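Local coordinates for protein CAS6A (Thermus thermophilus, PDB 4C97) that probably cleaves precursor CRISPR RNA as a Cas6-family endoribonuclease of the bacterial antiviral defence system, at residues F132-V137 / V141-L146; R188-T193 / G228-L233; F221-G226 / R237-S242. The protein carries 1 engineered substitution. All coordinates share one frame; numbering follows the deposited sequence.

Interaction 1: residues F132-V137 / V141-L146; sequences FRRKGV and VPEPRL
Phe-132 lays one face of its ring against Leu-146, with CB of the leucine 3.7 Å from the ring centroid and only 7° off the normal, a CH-pi contact over the middle of the ring. Leu-146 CD1 covers the same ring nearer its root, 3.9 Å from Phe-132 CD2, while the backbone Leu-146 O comes within 3.5 Å of Phe-132 CE1. The ring is swung to the N side of its own backbone (chi1 -54°), toward the first turn of helix 144-158, where Val-147 and Val-227 add to its surroundings.

Nearer the surface, Arg-134 NH2 and Glu-143 OE2 form a long salt bridge (3.8 Å) in which no N-H points at the oxygen. Its detail is doubtful, because Arg-134 NH2 and Arg-145 NH2 are modelled too close for two donors. Glu-143 is better engaged by Tyr-139 OH at OE2 and by a salt bridge from Arg-145 NE to Glu-143 OE1 (2.8 Å) whose hydrogen bond is weak.

Strands 129-134 and 137-139 form a beta hairpin with a two-residue type I' loop, and its base packs on the N-terminal turn of a helix with Glu-143 as N-cap residue.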
ATOM      1  N   PHE A 132       1.264   6.335 -11.807  1.00 10.45           N
ATOM      2  CA  PHE A 132       0.071   5.770 -12.440  1.00 12.63           C
ATOM      3  C   PHE A 132       0.345   5.536 -13.894  1.00 11.25           C
ATOM      4  O   PHE A 132       1.181   6.188 -14.491  1.00 14.76           O
ATOM      5  CB  PHE A 132      -1.117   6.753 -12.278  1.00 12.29           C
ATOM      6  CG  PHE A 132      -1.339   7.136 -10.868  1.00 10.26           C
ATOM      7  CD1 PHE A 132      -2.136   6.356 -10.050  1.00 12.16           C
ATOM      8  CD2 PHE A 132      -0.657   8.212 -10.315  1.00 10.04           C
ATOM      9  CE1 PHE A 132      -2.286   6.670  -8.730  1.00  9.71           C
ATOM     10  CE2 PHE A 132      -0.804   8.531  -9.014  1.00 10.31           C
ATOM     11  CZ  PHE A 132      -1.618   7.747  -8.195  1.00  8.87           C
ATOM     12  N   ARG A 133      -0.328   4.550 -14.470  1.00 16.80           N
ATOM     13  CA  ARG A 133      -0.157   4.288 -15.887  1.00 26.25           C
ATOM     14  C   ARG A 133      -1.204   5.087 -16.641  1.00 23.59           C
ATOM     15  O   ARG A 133      -2.384   4.979 -16.355  1.00 28.26           O
ATOM     16  CB  ARG A 133      -0.294   2.800 -16.195  1.00 33.53           C
ATOM     17  CG  ARG A 133       0.033   2.456 -17.649  1.00 55.53           C
ATOM     18  CD  ARG A 133       0.094   0.948 -17.869  1.00 62.88           C
ATOM     19  NE  ARG A 133       0.350   0.581 -19.264  1.00 59.23           N
ATOM     20  CZ  ARG A 133       1.509   0.763 -19.897  1.00 63.20           C
ATOM     21  NH1 ARG A 133       2.534   1.338 -19.277  1.00 62.16           N
ATOM     22  NH2 ARG A 133       1.634   0.380 -21.165  1.00 60.30           N
ATOM     23  N   ARG A 134      -0.766   5.907 -17.586  1.00 21.09           N
ATOM     24  CA  ARG A 134      -1.693   6.616 -18.445  1.00 32.91           C
ATOM     25  C   ARG A 134      -1.147   6.586 -19.860  1.00 41.73           C
ATOM     26  O   ARG A 134      -0.034   7.040 -20.117  1.00 47.09           O
ATOM     27  CB  ARG A 134      -1.911   8.053 -17.944  1.00 44.29           C
ATOM     28  CG  ARG A 134      -0.712   8.999 -18.132  1.00 58.36           C
ATOM     29  CD  ARG A 134      -1.085  10.462 -18.073  1.00 57.03           C
ATOM     30  NE  ARG A 134      -2.173  10.713 -17.135  1.00 45.08           N
ATOM     31  CZ  ARG A 134      -2.807  11.876 -17.035  1.00 50.50           C
ATOM     32  NH1 ARG A 134      -2.483  12.888 -17.839  1.00 49.92           N
ATOM     33  NH2 ARG A 134      -3.780  12.011 -16.150  1.00 48.02           N
ATOM     34  N   LYS A 135      -1.900   5.982 -20.770  1.00 38.98           N
ATOM     35  CA  LYS A 135      -1.557   6.035 -22.175  1.00 34.98           C
ATOM     36  C   LYS A 135      -0.157   5.498 -22.446  1.00 42.02           C
ATOM     37  O   LYS A 135       0.625   6.114 -23.161  1.00 50.35           O
ATOM     38  CB  LYS A 135      -1.672   7.477 -22.649  1.00 45.31           C
ATOM     39  CG  LYS A 135      -2.878   8.194 -22.058  1.00 55.20           C
ATOM     40  CD  LYS A 135      -2.864   9.668 -22.417  1.00 65.62           C
ATOM     41  CE  LYS A 135      -4.128  10.088 -23.153  1.00 66.69           C
ATOM     42  NZ  LYS A 135      -5.055  10.824 -22.261  1.00 68.91           N
ATOM     43  N   GLY A 136       0.150   4.349 -21.857  1.00 28.22           N
ATOM     44  CA  GLY A 136       1.435   3.714 -22.046  1.00 32.12           C
ATOM     45  C   GLY A 136       2.607   4.508 -21.520  1.00 33.57           C
ATOM     46  O   GLY A 136       3.752   4.215 -21.867  1.00 47.18           O
ATOM     47  N   VAL A 137       2.335   5.507 -20.684  1.00 29.75           N
ATOM     48  CA  VAL A 137       3.411   6.156 -19.961  1.00 21.38           C
ATOM     49  C   VAL A 137       3.052   6.207 -18.482  1.00 22.85           C
ATOM     50  O   VAL A 137       1.881   6.152 -18.096  1.00 26.31           O
ATOM     51  CB  VAL A 137       3.773   7.565 -20.508  1.00 34.14           C
ATOM     52  CG1 VAL A 137       3.871   7.544 -22.037  1.00 37.04           C
ATOM     53  CG2 VAL A 137       2.801   8.630 -20.027  1.00 37.49           C
ATOM     54  N   VAL A 141       1.937  12.409 -10.950  1.00  9.44           N
ATOM     55  CA  VAL A 141       1.202  13.423 -10.177  1.00  9.22           C
ATOM     56  C   VAL A 141       0.029  12.790  -9.419  1.00  9.64           C
ATOM     57  O   VAL A 141      -0.817  12.156 -10.014  1.00  9.67           O
ATOM     58  CB  VAL A 141       0.667  14.541 -11.074  1.00 11.50           C
ATOM     59  CG1 VAL A 141      -0.030  15.642 -10.240  1.00 13.11           C
ATOM     60  CG2 VAL A 141       1.785  15.117 -11.889  1.00 10.96           C
ATOM     61  N   PRO A 142      -0.019  12.981  -8.101  1.00  9.27           N
ATOM     62  CA  PRO A 142      -1.049  12.326  -7.281  1.00  9.37           C
ATOM     63  C   PRO A 142      -2.414  13.032  -7.315  1.00 10.09           C
ATOM     64  O   PRO A 142      -2.946  13.496  -6.293  1.00 10.94           O
ATOM     65  CB  PRO A 142      -0.407  12.304  -5.903  1.00 10.08           C
ATOM     66  CG  PRO A 142       0.422  13.542  -5.864  1.00 11.75           C
ATOM     67  CD  PRO A 142       0.946  13.730  -7.277  1.00 11.99           C
ATOM     68  N   GLU A 143      -2.992  13.073  -8.506  1.00 10.41           N
ATOM     69  CA  GLU A 143      -4.294  13.679  -8.723  1.00  9.35           C
ATOM     70  C   GLU A 143      -5.338  12.923  -7.907  1.00  9.24           C
ATOM     71  O   GLU A 143      -5.274  11.690  -7.832  1.00  9.12           O
ATOM     72  CB  GLU A 143      -4.704  13.603 -10.192  1.00  9.81           C
ATOM     73  CG  GLU A 143      -3.760  14.288 -11.163  1.00 10.01           C
ATOM     74  CD  GLU A 143      -4.230  14.197 -12.616  1.00 10.59           C
ATOM     75  OE1 GLU A 143      -5.283  13.587 -12.883  1.00 10.87           O
ATOM     76  OE2 GLU A 143      -3.535  14.717 -13.510  1.00 10.85           O
ATOM     77  N   PRO A 144      -6.328  13.642  -7.344  1.00 11.34           N
ATOM     78  CA  PRO A 144      -7.381  12.910  -6.616  1.00 10.67           C
ATOM     79  C   PRO A 144      -7.991  11.735  -7.404  1.00 10.29           C
ATOM     80  O   PRO A 144      -8.153  10.634  -6.856  1.00  9.73           O
ATOM     81  CB  PRO A 144      -8.440  13.983  -6.341  1.00 11.12           C
ATOM     82  CG  PRO A 144      -7.664  15.292  -6.316  1.00 11.90           C
ATOM     83  CD  PRO A 144      -6.507  15.112  -7.274  1.00 12.14           C
ATOM     84  N   ARG A 145      -8.347  11.942  -8.671  1.00 10.76           N
ATOM     85  CA  ARG A 145      -9.048  10.878  -9.391  1.00 12.11           C
ATOM     86  C   ARG A 145      -8.164   9.623  -9.553  1.00 12.81           C
ATOM     87  O   ARG A 145      -8.644   8.474  -9.481  1.00 14.69           O
ATOM     88  CB  ARG A 145      -9.545  11.379 -10.739  1.00 13.48           C
ATOM     89  CG  ARG A 145      -8.434  11.786 -11.638  1.00 16.64           C
ATOM     90  CD  ARG A 145      -8.936  12.439 -12.901  1.00 32.23           C
ATOM     91  NE  ARG A 145      -7.790  12.663 -13.781  1.00 49.95           N
ATOM     92  CZ  ARG A 145      -7.313  11.775 -14.655  1.00 56.30           C
ATOM     93  NH1 ARG A 145      -7.888  10.583 -14.821  1.00 58.44           N
ATOM     94  NH2 ARG A 145      -6.250  12.088 -15.377  1.00 46.76           N
ATOM     95  N   LEU A 146      -6.865   9.848  -9.713  1.00 10.45           N
ATOM     96  CA  LEU A 146      -5.931   8.738  -9.899  1.00 10.33           C
ATOM     97  C   LEU A 146      -5.720   7.940  -8.598  1.00  9.67           C
ATOM     98  O   LEU A 146      -5.796   6.693  -8.596  1.00 10.80           O
ATOM     99  CB  LEU A 146      -4.596   9.243 -10.430  1.00 11.02           C
ATOM    100  CG  LEU A 146      -4.639   9.810 -11.848  1.00 11.94           C
ATOM    101  CD1 LEU A 146      -3.308  10.343 -12.274  1.00 13.48           C
ATOM    102  CD2 LEU A 146      -5.125   8.762 -12.863  1.00 15.44           C
TER

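Interaction 2: residues R188-T193 / G228-L233. With SO4 (sulfate ion), chain C.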
ATOM      1  N   ARG A 188      13.772   3.253 -10.220  1.00 14.03           N
ATOM      2  CA  ARG A 188      14.974   2.761 -10.880  1.00 15.48           C
ATOM      3  C   ARG A 188      14.763   1.435 -11.613  1.00 15.79           C
ATOM      4  O   ARG A 188      15.568   1.080 -12.472  1.00 17.62           O
ATOM      5  CB  ARG A 188      16.142   2.670  -9.884  1.00 23.73           C
ATOM      6  CG  ARG A 188      16.688   4.017  -9.362  1.00 29.00           C
ATOM      7  CD  ARG A 188      17.467   4.836 -10.412  1.00 63.47           C
ATOM      8  NE  ARG A 188      18.213   5.954  -9.816  1.00 62.23           N
ATOM      9  CZ  ARG A 188      18.496   7.103 -10.432  1.00 66.67           C
ATOM     10  NH1 ARG A 188      18.089   7.326 -11.674  1.00 64.45           N
ATOM     11  NH2 ARG A 188      19.184   8.048  -9.802  1.00 69.06           N
ATOM     12  N   THR A 189      13.689   0.706 -11.298  1.00 14.75           N
ATOM     13  CA  THR A 189      13.380  -0.525 -12.023  1.00 15.17           C
ATOM     14  C   THR A 189      12.668  -0.245 -13.341  1.00 15.44           C
ATOM     15  O   THR A 189      12.489  -1.134 -14.153  1.00 16.15           O
ATOM     16  CB  THR A 189      12.465  -1.452 -11.193  1.00 14.22           C
ATOM     17  OG1 THR A 189      11.253  -0.763 -10.910  1.00 15.80           O
ATOM     18  CG2 THR A 189      13.131  -1.836  -9.885  1.00 16.86           C
ATOM     19  N   GLU A 190      12.267   1.003 -13.547  1.00 15.07           N
ATOM     20  CA  GLU A 190      11.434   1.359 -14.684  1.00 15.37           C
ATOM     21  C   GLU A 190      12.182   2.222 -15.668  1.00 18.55           C
ATOM     22  O   GLU A 190      13.252   2.762 -15.365  1.00 17.30           O
ATOM     23  CB  GLU A 190      10.181   2.105 -14.201  1.00 14.63           C
ATOM     24  CG  GLU A 190       9.410   1.333 -13.167  1.00 12.85           C
ATOM     25  CD  GLU A 190       9.059  -0.065 -13.638  1.00 13.29           C
ATOM     26  OE1 GLU A 190       8.457  -0.177 -14.726  1.00 20.25           O
ATOM     27  OE2 GLU A 190       9.432  -1.033 -12.940  1.00 16.06           O
ATOM     28  N   VAL A 191      11.606   2.322 -16.864  1.00 23.91           N
ATOM     29  CA  VAL A 191      12.108   3.179 -17.918  1.00 20.20           C
ATOM     30  C   VAL A 191      11.378   4.515 -17.868  1.00 21.84           C
ATOM     31  O   VAL A 191      10.151   4.551 -17.907  1.00 23.64           O
ATOM     32  CB  VAL A 191      11.863   2.556 -19.322  1.00 23.79           C
ATOM     33  CG1 VAL A 191      12.476   3.423 -20.419  1.00 28.23           C
ATOM     34  CG2 VAL A 191      12.412   1.115 -19.403  1.00 26.40           C
ATOM     35  N   ASP A 192      12.149   5.594 -17.796  1.00 21.18           N
ATOM     36  CA  ASP A 192      11.635   6.956 -17.885  1.00 23.21           C
ATOM     37  C   ASP A 192      10.465   7.180 -16.952  1.00 19.60           C
ATOM     38  O   ASP A 192       9.444   7.706 -17.369  1.00 26.15           O
ATOM     39  CB  ASP A 192      11.174   7.300 -19.316  1.00 37.86           C
ATOM     40  CG  ASP A 192      12.292   7.221 -20.343  1.00 62.42           C
ATOM     41  OD1 ASP A 192      13.451   7.539 -19.995  1.00 76.32           O
ATOM     42  OD2 ASP A 192      12.007   6.860 -21.510  1.00 56.94           O
ATOM     43  N   THR A 193      10.602   6.751 -15.703  1.00 15.98           N
ATOM     44  CA  THR A 193       9.524   6.841 -14.739  1.00 14.33           C
ATOM     45  C   THR A 193      10.015   7.446 -13.443  1.00 17.05           C
ATOM     46  O   THR A 193      11.036   7.033 -12.912  1.00 15.27           O
ATOM     47  CB  THR A 193       8.955   5.446 -14.444  1.00 13.52           C
ATOM     48  OG1 THR A 193       8.438   4.885 -15.653  1.00 19.40           O
ATOM     49  CG2 THR A 193       7.845   5.492 -13.391  1.00 12.83           C
ATOM     50  N   GLY A 228      -1.560   3.297  -6.704  1.00  9.05           N
ATOM     51  CA  GLY A 228      -1.060   3.356  -8.068  1.00  9.52           C
ATOM     52  C   GLY A 228      -0.399   2.095  -8.570  1.00 12.87           C
ATOM     53  O   GLY A 228      -0.733   0.982  -8.148  1.00 10.56           O
ATOM     54  N   ALA A 229       0.543   2.278  -9.476  1.00 11.40           N
ATOM     55  CA  ALA A 229       1.128   1.181 -10.235  1.00 10.13           C
ATOM     56  C   ALA A 229       2.328   0.554  -9.547  1.00 10.69           C
ATOM     57  O   ALA A 229       3.049   1.207  -8.799  1.00  9.98           O
ATOM     58  CB  ALA A 229       1.530   1.686 -11.602  1.00 10.09           C
ATOM     59  N   LYS A 230       2.547  -0.720  -9.851  1.00 12.83           N
ATOM     60  CA  LYS A 230       3.743  -1.448  -9.446  1.00 13.35           C
ATOM     61  C   LYS A 230       3.911  -1.484  -7.935  1.00 11.14           C
ATOM     62  O   LYS A 230       5.022  -1.438  -7.421  1.00  9.43           O
ATOM     63  CB  LYS A 230       4.966  -0.896 -10.176  1.00 11.78           C
ATOM     64  CG  LYS A 230       4.682  -0.884 -11.664  1.00 18.99           C
ATOM     65  CD  LYS A 230       5.743  -1.512 -12.513  1.00 26.01           C
ATOM     66  CE  LYS A 230       5.322  -1.515 -13.980  1.00 25.89           C
ATOM     67  NZ  LYS A 230       4.672  -2.805 -14.367  1.00 33.46           N
ATOM     68  N   THR A 231       2.794  -1.615  -7.221  1.00 11.76           N
ATOM     69  CA  THR A 231       2.879  -1.808  -5.788  1.00 10.29           C
ATOM     70  C   THR A 231       3.546  -3.155  -5.445  1.00 10.37           C
ATOM     71  O   THR A 231       3.985  -3.350  -4.322  1.00 10.81           O
ATOM     72  CB  THR A 231       1.508  -1.711  -5.122  1.00  8.64           C
ATOM     73  OG1 THR A 231       0.595  -2.645  -5.726  1.00 11.14           O
ATOM     74  CG2 THR A 231       0.976  -0.323  -5.251  1.00 12.11           C
ATOM     75  N   SER A 232       3.623  -4.062  -6.419  1.00 10.52           N
ATOM     76  CA  SER A 232       4.305  -5.336  -6.204  1.00 13.31           C
ATOM     77  C   SER A 232       5.820  -5.140  -6.122  1.00 10.24           C
ATOM     78  O   SER A 232       6.561  -6.063  -5.709  1.00 10.55           O
ATOM     79  CB  SER A 232       3.947  -6.346  -7.303  1.00 17.53           C
ATOM     80  OG  SER A 232       4.485  -5.947  -8.556  1.00 15.32           O
ATOM     81  N   LEU A 233       6.285  -3.960  -6.520  1.00 10.86           N
ATOM     82  CA  LEU A 233       7.708  -3.641  -6.491  1.00 10.59           C
ATOM     83  C   LEU A 233       8.057  -2.606  -5.441  1.00 10.23           C
ATOM     84  O   LEU A 233       9.168  -2.087  -5.422  1.00 14.16           O
ATOM     85  CB  LEU A 233       8.208  -3.194  -7.878  1.00 11.41           C
ATOM     86  CG  LEU A 233       8.163  -4.275  -8.951  1.00 12.14           C
ATOM     87  CD1 LEU A 233       8.454  -3.632 -10.323  1.00 14.75           C
ATOM     88  CD2 LEU A 233       9.174  -5.363  -8.678  1.00 14.63           C
TER
HETATM   89  S   SO4 C1240       6.047  -5.948 -14.060  1.00 26.89           S
HETATM   90  O1  SO4 C1240       6.304  -5.024 -12.981  1.00 28.62           O
HETATM   91  O2  SO4 C1240       5.849  -5.154 -15.264  1.00 36.80           O
HETATM   92  O3  SO4 C1240       7.183  -6.846 -14.187  1.00 24.75           O
HETATM   93  O4  SO4 C1240       4.869  -6.756 -13.779  1.00 40.14           O
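Glu-190 meets Lys-230 along its methylenes and not at its ammonium group: Glu-190 OE1 is 3.5 Å from Lys-230 CE, whereas NZ stays 4.6 Å away from that oxygen and no salt bridge is formed. The lysine belongs to the glycine-rich loop between helix 209-225 and strand 238-241, a signature of Cas6 and other RAMP proteins. Bends at its chi2 and at chi4 (-95°) carry the chain past the carboxylate and turn NZ to a sulfate ion. NZ donates to sulfate O2 at 2.8 Å and more weakly to O1, and Arg-26 from helix 22-36 binds the same anion. The sulfate probably comes from the crystallisation liquor; its setting among basic side chains is consistent with a site for an RNA phosphate, though that is an inference.

The carboxylate itself is steadied from its own segment. Thr-189 OG1 donates to Glu-190 OE2 (2.7 Å), which accepts on its anti lone pair, the one directed away from OE1, and the same hydroxyl is hydrogen-bonded to Tyr-235 OH. Glu-190 is folded at chi2 (-54°), which brings OE2 to within 3.8 Å of Leu-233 CD1. Thr-189 and Leu-233 also rest on Leu-23, so the loop 188-193 and the glycine-rich loop share helix 22-36 as a neighbour.

Lys-230 adopts a left-handed backbone conformation, and its carbonyl accepts from Leu-233 N as the chain turns. That turn places Leu-233 beside the anion, with CD1 3.7 Å from sulfate O1.

Interaction 3: residues F221-G226 / R237-S242. With SO4 (sulfate ion), chain D.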
ATOM      1  N   PHE A 221      -7.486   1.827   3.879  1.00  9.11           N
ATOM      2  CA  PHE A 221      -7.069   0.739   2.997  1.00  8.77           C
ATOM      3  C   PHE A 221      -5.699   0.982   2.387  1.00  8.59           C
ATOM      4  O   PHE A 221      -4.921   0.030   2.164  1.00 10.04           O
ATOM      5  CB  PHE A 221      -8.121   0.585   1.912  1.00  8.95           C
ATOM      6  CG  PHE A 221      -7.904  -0.552   0.987  1.00  7.98           C
ATOM      7  CD1 PHE A 221      -7.876  -1.859   1.447  1.00  8.70           C
ATOM      8  CD2 PHE A 221      -7.768  -0.334  -0.383  1.00 10.36           C
ATOM      9  CE1 PHE A 221      -7.715  -2.914   0.575  1.00 10.20           C
ATOM     10  CE2 PHE A 221      -7.594  -1.394  -1.240  1.00 10.79           C
ATOM     11  CZ  PHE A 221      -7.582  -2.683  -0.759  1.00  8.93           C
ATOM     12  N   ALA A 222      -5.407   2.262   2.093  1.00  8.80           N
ATOM     13  CA  ALA A 222      -4.099   2.609   1.523  1.00  9.83           C
ATOM     14  C   ALA A 222      -2.872   1.995   2.243  1.00  7.12           C
ATOM     15  O   ALA A 222      -1.900   1.565   1.594  1.00  8.37           O
ATOM     16  CB  ALA A 222      -3.968   4.119   1.417  1.00 11.03           C
ATOM     17  N   PHE A 223      -2.933   1.925   3.564  1.00  7.17           N
ATOM     18  CA  PHE A 223      -1.872   1.343   4.380  1.00  9.20           C
ATOM     19  C   PHE A 223      -1.536  -0.069   3.896  1.00  9.51           C
ATOM     20  O   PHE A 223      -0.378  -0.493   3.913  1.00 10.64           O
ATOM     21  CB  PHE A 223      -2.348   1.274   5.836  1.00  9.12           C
ATOM     22  CG  PHE A 223      -1.353   0.675   6.789  1.00 10.50           C
ATOM     23  CD1 PHE A 223      -0.311   1.427   7.298  1.00 12.72           C
ATOM     24  CD2 PHE A 223      -1.482  -0.642   7.216  1.00 11.45           C
ATOM     25  CE1 PHE A 223       0.583   0.892   8.181  1.00 12.59           C
ATOM     26  CE2 PHE A 223      -0.587  -1.181   8.099  1.00 11.31           C
ATOM     27  CZ  PHE A 223       0.442  -0.421   8.605  1.00 13.46           C
ATOM     28  N   TYR A 224      -2.573  -0.807   3.519  1.00 10.17           N
ATOM     29  CA  TYR A 224      -2.431  -2.198   3.083  1.00 10.89           C
ATOM     30  C   TYR A 224      -2.177  -2.298   1.585  1.00 13.26           C
ATOM     31  O   TYR A 224      -1.297  -3.050   1.157  1.00 14.26           O
ATOM     32  CB  TYR A 224      -3.672  -3.010   3.471  1.00 10.00           C
ATOM     33  CG  TYR A 224      -3.857  -3.040   4.962  1.00 11.18           C
ATOM     34  CD1 TYR A 224      -3.114  -3.911   5.752  1.00 11.03           C
ATOM     35  CD2 TYR A 224      -4.743  -2.184   5.591  1.00 12.67           C
ATOM     36  CE1 TYR A 224      -3.241  -3.930   7.109  1.00 13.13           C
ATOM     37  CE2 TYR A 224      -4.892  -2.206   6.969  1.00 11.70           C
ATOM     38  CZ  TYR A 224      -4.140  -3.082   7.719  1.00 13.88           C
ATOM     39  OH  TYR A 224      -4.258  -3.101   9.082  1.00 17.05           O
ATOM     40  N   SER A 225      -2.954  -1.567   0.786  1.00 10.27           N
ATOM     41  CA  SER A 225      -2.894  -1.759  -0.665  1.00  8.11           C
ATOM     42  C   SER A 225      -1.757  -0.996  -1.349  1.00  9.03           C
ATOM     43  O   SER A 225      -1.211  -1.427  -2.379  1.00 11.92           O
ATOM     44  CB  SER A 225      -4.202  -1.325  -1.317  1.00 14.80           C
ATOM     45  OG  SER A 225      -4.426   0.042  -1.080  1.00 15.08           O
ATOM     46  N   GLY A 226      -1.420   0.152  -0.793  1.00 10.41           N
ATOM     47  CA  GLY A 226      -0.594   1.103  -1.504  1.00 11.95           C
ATOM     48  C   GLY A 226      -1.402   1.773  -2.593  1.00 11.88           C
ATOM     49  O   GLY A 226      -2.599   1.518  -2.775  1.00 11.33           O
ATOM     50  N   ARG A 237       3.857   3.026  -1.645  1.00  8.50           N
ATOM     51  CA  ARG A 237       3.646   2.740  -0.246  1.00  9.88           C
ATOM     52  C   ARG A 237       3.121   4.031   0.378  1.00 10.31           C
ATOM     53  O   ARG A 237       3.690   5.108   0.188  1.00  9.67           O
ATOM     54  CB  ARG A 237       4.927   2.245   0.418  1.00  7.64           C
ATOM     55  CG  ARG A 237       4.769   2.000   1.899  1.00  7.85           C
ATOM     56  CD  ARG A 237       5.892   1.135   2.456  1.00 10.78           C
ATOM     57  NE  ARG A 237       7.248   1.596   2.192  1.00 12.41           N
ATOM     58  CZ  ARG A 237       7.894   2.503   2.914  1.00 10.81           C
ATOM     59  NH1 ARG A 237       7.291   3.096   3.935  1.00 13.42           N
ATOM     60  NH2 ARG A 237       9.140   2.822   2.628  1.00 11.95           N
ATOM     61  N   ALA A 238       1.998   3.936   1.068  1.00  9.83           N
ATOM     62  CA  ALA A 238       1.303   5.124   1.527  1.00  9.66           C
ATOM     63  C   ALA A 238       0.538   4.839   2.784  1.00 13.14           C
ATOM     64  O   ALA A 238       0.209   3.698   3.063  1.00  9.11           O
ATOM     65  CB  ALA A 238       0.352   5.619   0.464  1.00  9.50           C
ATOM     66  N   ARG A 239       0.261   5.899   3.525  1.00  8.97           N
ATOM     67  CA  ARG A 239      -0.629   5.786   4.673  1.00 10.18           C
ATOM     68  C   ARG A 239      -1.375   7.080   4.946  1.00 11.05           C
ATOM     69  O   ARG A 239      -0.912   8.167   4.606  1.00 11.29           O
ATOM     70  CB  ARG A 239       0.149   5.385   5.921  1.00 12.05           C
ATOM     71  CG  ARG A 239       1.064   6.450   6.477  1.00 14.20           C
ATOM     72  CD  ARG A 239       1.898   5.930   7.656  1.00 20.92           C
ATOM     73  NE  ARG A 239       1.051   5.316   8.671  1.00 25.28           N
ATOM     74  CZ  ARG A 239       1.457   4.421   9.567  1.00 27.83           C
ATOM     75  NH1 ARG A 239       2.718   4.005   9.582  1.00 30.07           N
ATOM     76  NH2 ARG A 239       0.593   3.930  10.438  1.00 31.57           N
ATOM     77  N   ALA A 240      -2.527   6.959   5.600  1.00  9.67           N
ATOM     78  CA  ALA A 240      -3.259   8.135   6.023  1.00 10.43           C
ATOM     79  C   ALA A 240      -2.667   8.720   7.293  1.00 17.62           C
ATOM     80  O   ALA A 240      -2.189   7.987   8.159  1.00 16.54           O
ATOM     81  CB  ALA A 240      -4.737   7.815   6.233  1.00 12.11           C
ATOM     82  N   GLU A 241      -2.724  10.050   7.388  1.00 15.13           N
ATOM     83  CA  GLU A 241      -2.201  10.804   8.528  1.00 20.31           C
ATOM     84  C   GLU A 241      -3.278  11.727   9.034  1.00 21.44           C
ATOM     85  O   GLU A 241      -4.354  11.818   8.450  1.00 24.37           O
ATOM     86  CB  GLU A 241      -1.034  11.711   8.110  1.00 25.70           C
ATOM     87  CG  GLU A 241       0.188  11.030   7.568  1.00 24.41           C
ATOM     88  CD  GLU A 241       1.343  12.002   7.351  1.00 26.13           C
ATOM     89  OE1 GLU A 241       1.106  13.139   6.886  1.00 31.83           O
ATOM     90  OE2 GLU A 241       2.492  11.629   7.656  1.00 29.41           O
ATOM     91  N   SER A 242      -2.953  12.460  10.091  1.00 33.94           N
ATOM     92  CA  SER A 242      -3.835  13.506  10.605  1.00 40.65           C
ATOM     93  C   SER A 242      -3.877  14.690   9.642  1.00 48.00           C
ATOM     94  O   SER A 242      -2.837  15.246   9.271  1.00 51.17           O
ATOM     95  CB  SER A 242      -3.340  13.969  11.966  1.00 38.98           C
ATOM     96  OG  SER A 242      -3.244  12.865  12.848  1.00 43.35           O
TER
HETATM   97  S   SO4 D1241       9.495   5.477   5.968  1.00 44.75           S
HETATM   98  O1  SO4 D1241       8.137   5.053   6.273  1.00 45.72           O
HETATM   99  O2  SO4 D1241       9.418   6.768   5.282  1.00 46.89           O
HETATM  100  O3  SO4 D1241      10.246   5.633   7.208  1.00 50.52           O
HETATM  101  O4  SO4 D1241      10.222   4.555   5.104  1.00 33.61           O
HETATM  102  O   HOH W   1       1.048   1.136   1.519  1.00  8.60           O
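Phe-223 swings its ring out trans to the amide nitrogen and Arg-239 kinks at chi3 (-52°), and the two side chains run side by side in the same direction from a helix and a strand. They join the last helix and last strand of a ferredoxin-like fold, helix 209-225 and edge strand 238-241, whose local axes are nearly antiparallel (164°) and 6.1 Å apart. Phe-223 CE1 stands over one face of the Arg-239 guanidinium, offset toward its rim and 3.8 Å from NH2; the ring is inclined to that plane by 55°. Arg-239 NH1 is hydrogen-bonded to Pro-103 O. Trp-104 makes a cation-pi contact with Arg-239, and Arg-62 makes one with Phe-223.

At the level of the backbones the segments come close without a direct hydrogen bond. Phe-223 CA approaches Ala-238 O at 3.4 Å in a CA-H...O contact. A water accepts from Ala-238 N and lies 3.0 Å from Ala-222 O, one of several acceptors competing for its protons.

At the start of the strand segment Arg-237 turns away to a sulfate ion also held by Trp-104 and Arg-125: NH1 donates to sulfate O1 and NH2 to sulfate O4, both at 3.2 Å.

The glycine-rich loop ties the three contacts together. Interactions 1 and 2 have centres 13 Å apart and touch where Phe-132 CE1 meets Gly-228 CA at 3.6 Å, so the hairpin base leans on the loop that carries Lys-230. Interactions 2 and 3 alternate along the chain: helix 209-225 leads into 228-233, which returns to strand 238-241, and Thr-231 CG2 packs 3.8 Å from Ser-225 O. Interactions 1 and 3 do not touch, their nearest atoms being about 8 Å apart. The sulfates of interactions 2 and 3 occupy separate sites, bound by different side chains, and either could mark a place for a phosphate.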